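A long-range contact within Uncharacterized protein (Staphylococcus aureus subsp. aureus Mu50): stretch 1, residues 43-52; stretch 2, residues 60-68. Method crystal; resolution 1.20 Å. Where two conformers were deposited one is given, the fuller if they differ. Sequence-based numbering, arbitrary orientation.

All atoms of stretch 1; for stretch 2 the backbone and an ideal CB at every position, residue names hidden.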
# COMPACT_ATOMS: atom_id res chain seq x y z
N ASP B 43 16.71 -16.18 -17.04
CA ASP B 43 16.28 -17.54 -16.75
C ASP B 43 15.57 -17.66 -15.42
O ASP B 43 15.70 -18.66 -14.72
CB ASP B 43 17.44 -18.54 -16.89
CG ASP B 43 16.97 -19.99 -17.10
OD1 ASP B 43 15.83 -20.31 -17.53
OD2 ASP B 43 17.80 -20.86 -16.84
N GLY B 44 14.76 -16.65 -15.12
CA GLY B 44 13.92 -16.66 -13.95
C GLY B 44 14.37 -15.76 -12.82
O GLY B 44 13.65 -15.66 -11.83
N LYS B 45 15.50 -15.08 -12.94
CA LYS B 45 16.03 -14.30 -11.84
C LYS B 45 15.25 -12.98 -11.70
O LYS B 45 15.14 -12.46 -10.60
CB LYS B 45 17.53 -14.00 -12.01
CG LYS B 45 18.41 -15.18 -11.76
CD LYS B 45 19.84 -14.75 -11.51
CE LYS B 45 20.46 -14.08 -12.70
NZ LYS B 45 21.94 -14.36 -12.78
N VAL B 46 14.76 -12.45 -12.82
CA VAL B 46 13.99 -11.18 -12.81
C VAL B 46 12.67 -11.39 -13.55
O VAL B 46 12.65 -11.92 -14.67
CB VAL B 46 14.79 -9.98 -13.46
CG1 VAL B 46 13.95 -8.70 -13.55
CG2 VAL B 46 16.13 -9.80 -12.70
N ILE B 47 11.56 -10.99 -12.95
CA ILE B 47 10.25 -11.06 -13.55
C ILE B 47 9.62 -9.69 -13.48
O ILE B 47 9.59 -9.08 -12.43
CB ILE B 47 9.39 -12.14 -12.83
CG1 ILE B 47 10.09 -13.51 -12.90
CG2 ILE B 47 7.98 -12.20 -13.42
CD1 ILE B 47 9.28 -14.66 -12.21
N VAL B 48 9.15 -9.18 -14.62
CA VAL B 48 8.52 -7.87 -14.73
C VAL B 48 7.08 -8.09 -15.08
O VAL B 48 6.76 -8.79 -16.05
CB VAL B 48 9.24 -6.99 -15.78
CG1 VAL B 48 8.50 -5.65 -15.84
CG2 VAL B 48 10.69 -6.77 -15.48
N ILE B 49 6.18 -7.47 -14.30
CA ILE B 49 4.78 -7.53 -14.53
C ILE B 49 4.22 -6.15 -14.78
O ILE B 49 4.69 -5.18 -14.21
CB ILE B 49 3.99 -8.27 -13.43
CG1 ILE B 49 4.06 -7.53 -12.11
CG2 ILE B 49 4.50 -9.73 -13.34
CD1 ILE B 49 3.19 -8.19 -11.00
N GLY B 50 3.20 -6.08 -15.60
CA GLY B 50 2.43 -4.89 -15.86
C GLY B 50 0.98 -5.19 -15.51
O GLY B 50 0.39 -6.10 -16.06
N ILE B 51 0.40 -4.37 -14.62
CA ILE B 51 -0.87 -4.70 -14.05
C ILE B 51 -1.77 -3.47 -13.99
O ILE B 51 -1.31 -2.33 -13.99
CB ILE B 51 -0.69 -5.28 -12.61
CG1 ILE B 51 -0.19 -4.24 -11.62
CG2 ILE B 51 0.15 -6.52 -12.60
CD1 ILE B 51 -0.28 -4.58 -10.18
N GLN B 52 -3.06 -3.74 -13.86
CA GLN B 52 -4.04 -2.68 -13.60
C GLN B 52 -4.04 -2.35 -12.11
O GLN B 52 -4.73 -2.94 -11.32
CB GLN B 52 -5.44 -3.08 -14.04
CG GLN B 52 -6.44 -1.91 -13.93
CD GLN B 52 -7.90 -2.35 -14.03
OE1 GLN B 52 -8.24 -3.50 -14.32
NE2 GLN B 52 -8.75 -1.45 -13.71
N UNK B 60 -1.70 0.51 -17.35
CA UNK B 60 -0.81 -0.55 -16.84
C UNK B 60 0.33 0.10 -16.07
O UNK B 60 0.97 1.02 -16.57
CB UNK B 60 -0.27 -1.42 -17.98
N UNK B 61 0.63 -0.46 -14.91
CA UNK B 61 1.75 -0.06 -14.08
C UNK B 61 2.68 -1.25 -13.95
O UNK B 61 2.23 -2.37 -13.69
CB UNK B 61 1.29 0.44 -12.71
N UNK B 62 3.99 -1.02 -14.13
CA UNK B 62 4.98 -2.09 -14.18
C UNK B 62 5.79 -2.15 -12.90
O UNK B 62 6.13 -1.11 -12.29
CB UNK B 62 5.91 -1.90 -15.38
N UNK B 63 6.19 -3.35 -12.53
CA UNK B 63 6.97 -3.66 -11.35
C UNK B 63 7.95 -4.77 -11.66
O UNK B 63 7.60 -5.73 -12.36
CB UNK B 63 6.06 -4.05 -10.18
N UNK B 64 9.19 -4.60 -11.21
CA UNK B 64 10.19 -5.62 -11.34
C UNK B 64 10.37 -6.39 -10.04
O UNK B 64 10.49 -5.78 -8.97
CB UNK B 64 11.52 -5.00 -11.78
N UNK B 65 10.42 -7.71 -10.14
CA UNK B 65 10.67 -8.59 -9.02
C UNK B 65 11.95 -9.36 -9.28
O UNK B 65 12.26 -9.74 -10.43
CB UNK B 65 9.49 -9.54 -8.79
N UNK B 66 12.61 -9.68 -8.19
CA UNK B 66 13.70 -10.67 -8.24
C UNK B 66 13.24 -11.91 -7.52
O UNK B 66 12.50 -11.84 -6.53
CB UNK B 66 14.99 -10.13 -7.62
N UNK B 67 13.68 -13.06 -8.02
CA UNK B 67 13.43 -14.31 -7.36
C UNK B 67 14.75 -14.64 -6.68
O UNK B 67 15.76 -14.86 -7.34
CB UNK B 67 12.96 -15.40 -8.32
N UNK B 68 14.74 -14.57 -5.35
CA UNK B 68 15.92 -14.86 -4.56
C UNK B 68 15.56 -15.81 -3.43
O UNK B 68 14.59 -15.62 -2.72
CB UNK B 68 16.54 -13.57 -4.01

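The two stretches pair as antiparallel strands, and the side chains of stretch 2 alternate between the sheet face of Val 46, Val 48 and Gly 50 and that of Ile 47, Ile 49 and Ile 51.

Position 60 points to the face of Gly 50, its ideal CB 4.2 Å from Ile 51 O. With no side chain on Gly 50, a long flexible or flat group could turn back over the backbone. The residue is Met 60, as selenomethionine; its SE lies 3.6 Å from Gly 50 O.

At position 61 the N donates to Ile 51 O (2.8 Å). The CB points to the isoleucine face, and many side chains would fit. Tyr 61 places its ring edge near Ile 51 O.

Position 62 stands opposite Gly 50, at the shortest CA-CA distance of the pairing, 4.1 Å. The bare glycine leaves a flat gap beside Val 48, suited to a broad side chain, above all an aromatic one. Tyr 62 fills it: Gly 50 CA sits 3.6 Å from the ring centroid, a CH-pi contact over the face, while Val 48 CG1 approaches the ring edge, 4.1 Å from CD2. An ideal CB on Gly 50 would lie 2.4 Å from Tyr 62 CE2, a clash.

Position 63 pairs with Ile 49 through two backbone hydrogen bonds and faces apolar side chains; a large aliphatic or aromatic residue would suit. Phe 63 brings CE2 to 3.9 Å from Ile 51 CD1.

At position 64 the ideal CB is already 4.2 Å from Val 48 CG2, so even a small apolar residue makes contact. Ala 64 does so with its methyl alone.

Position 65 forms paired hydrogen bonds with Ile 47 and again overlooks the isoleucines, favoring a large apolar or aromatic group. Tyr 65 sets CE1 4.0 Å from Ile 49 CD1.

Position 66 lies across from Val 46, with Lys 45 O close by; polar or aliphatic residues are plausible. Glu 66 shares a water with that carbonyl: the water donates to Lys 45 O (2.8 Å) and to Glu 66 OE1 (2.9 Å).

Position 67 points toward stretch 1, near Gly 44 O and Ile 47, which favors a branched aliphatic. Ile 67 packs CG1 4.0 Å from Ile 47 CD1.

Position 68 is out of reach, leaving the choice open; Lys 68 forms a salt bridge with Glu 66.

Stretch 2, residues 60-68: MYYFAYEIK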
# COMPACT_ATOMS: atom_id res chain seq x y z
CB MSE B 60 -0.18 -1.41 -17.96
CG MSE B 60 -1.06 -2.40 -18.74
SE MSE B 60 -1.84 -3.82 -17.67
CE MSE B 60 -3.52 -2.93 -17.19
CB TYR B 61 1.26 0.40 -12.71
CG TYR B 61 0.48 1.67 -12.79
CD1 TYR B 61 -0.86 1.68 -13.18
CD2 TYR B 61 1.06 2.85 -12.48
CE1 TYR B 61 -1.59 2.84 -13.27
CE2 TYR B 61 0.32 4.05 -12.54
CZ TYR B 61 -1.00 4.01 -12.95
OH TYR B 61 -1.75 5.16 -13.02
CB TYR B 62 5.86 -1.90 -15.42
CG TYR B 62 5.12 -2.29 -16.70
CD1 TYR B 62 4.29 -1.41 -17.34
CD2 TYR B 62 5.28 -3.55 -17.25
CE1 TYR B 62 3.60 -1.78 -18.50
CE2 TYR B 62 4.64 -3.93 -18.38
CZ TYR B 62 3.78 -3.03 -19.01
OH TYR B 62 3.09 -3.45 -20.15
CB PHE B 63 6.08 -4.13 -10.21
CG PHE B 63 5.07 -3.12 -9.79
CD1 PHE B 63 5.42 -2.03 -8.97
CD2 PHE B 63 3.77 -3.22 -10.23
CE1 PHE B 63 4.48 -1.09 -8.62
CE2 PHE B 63 2.86 -2.27 -9.90
CZ PHE B 63 3.19 -1.24 -9.04
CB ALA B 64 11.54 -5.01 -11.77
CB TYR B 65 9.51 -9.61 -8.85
CG TYR B 65 8.25 -9.02 -8.29
CD1 TYR B 65 7.43 -8.23 -9.05
CD2 TYR B 65 7.88 -9.25 -7.00
CE1 TYR B 65 6.29 -7.67 -8.52
CE2 TYR B 65 6.72 -8.71 -6.46
CZ TYR B 65 5.94 -7.94 -7.22
OH TYR B 65 4.80 -7.42 -6.64
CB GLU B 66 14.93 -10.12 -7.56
CG GLU B 66 15.53 -8.99 -8.29
CD GLU B 66 16.84 -8.57 -7.71
OE1 GLU B 66 17.86 -9.21 -8.02
OE2 GLU B 66 16.80 -7.61 -6.93
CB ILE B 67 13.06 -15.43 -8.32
CG1 ILE B 67 11.81 -15.08 -9.14
CG2 ILE B 67 12.79 -16.66 -7.55
CD1 ILE B 67 10.52 -14.72 -8.33
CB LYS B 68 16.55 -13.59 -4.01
CG LYS B 68 17.45 -12.85 -4.98
CD LYS B 68 18.17 -11.71 -4.25
CE LYS B 68 18.49 -10.56 -5.18
NZ LYS B 68 18.54 -9.26 -4.45
O HOH W 1 17.61 -11.54 -9.68
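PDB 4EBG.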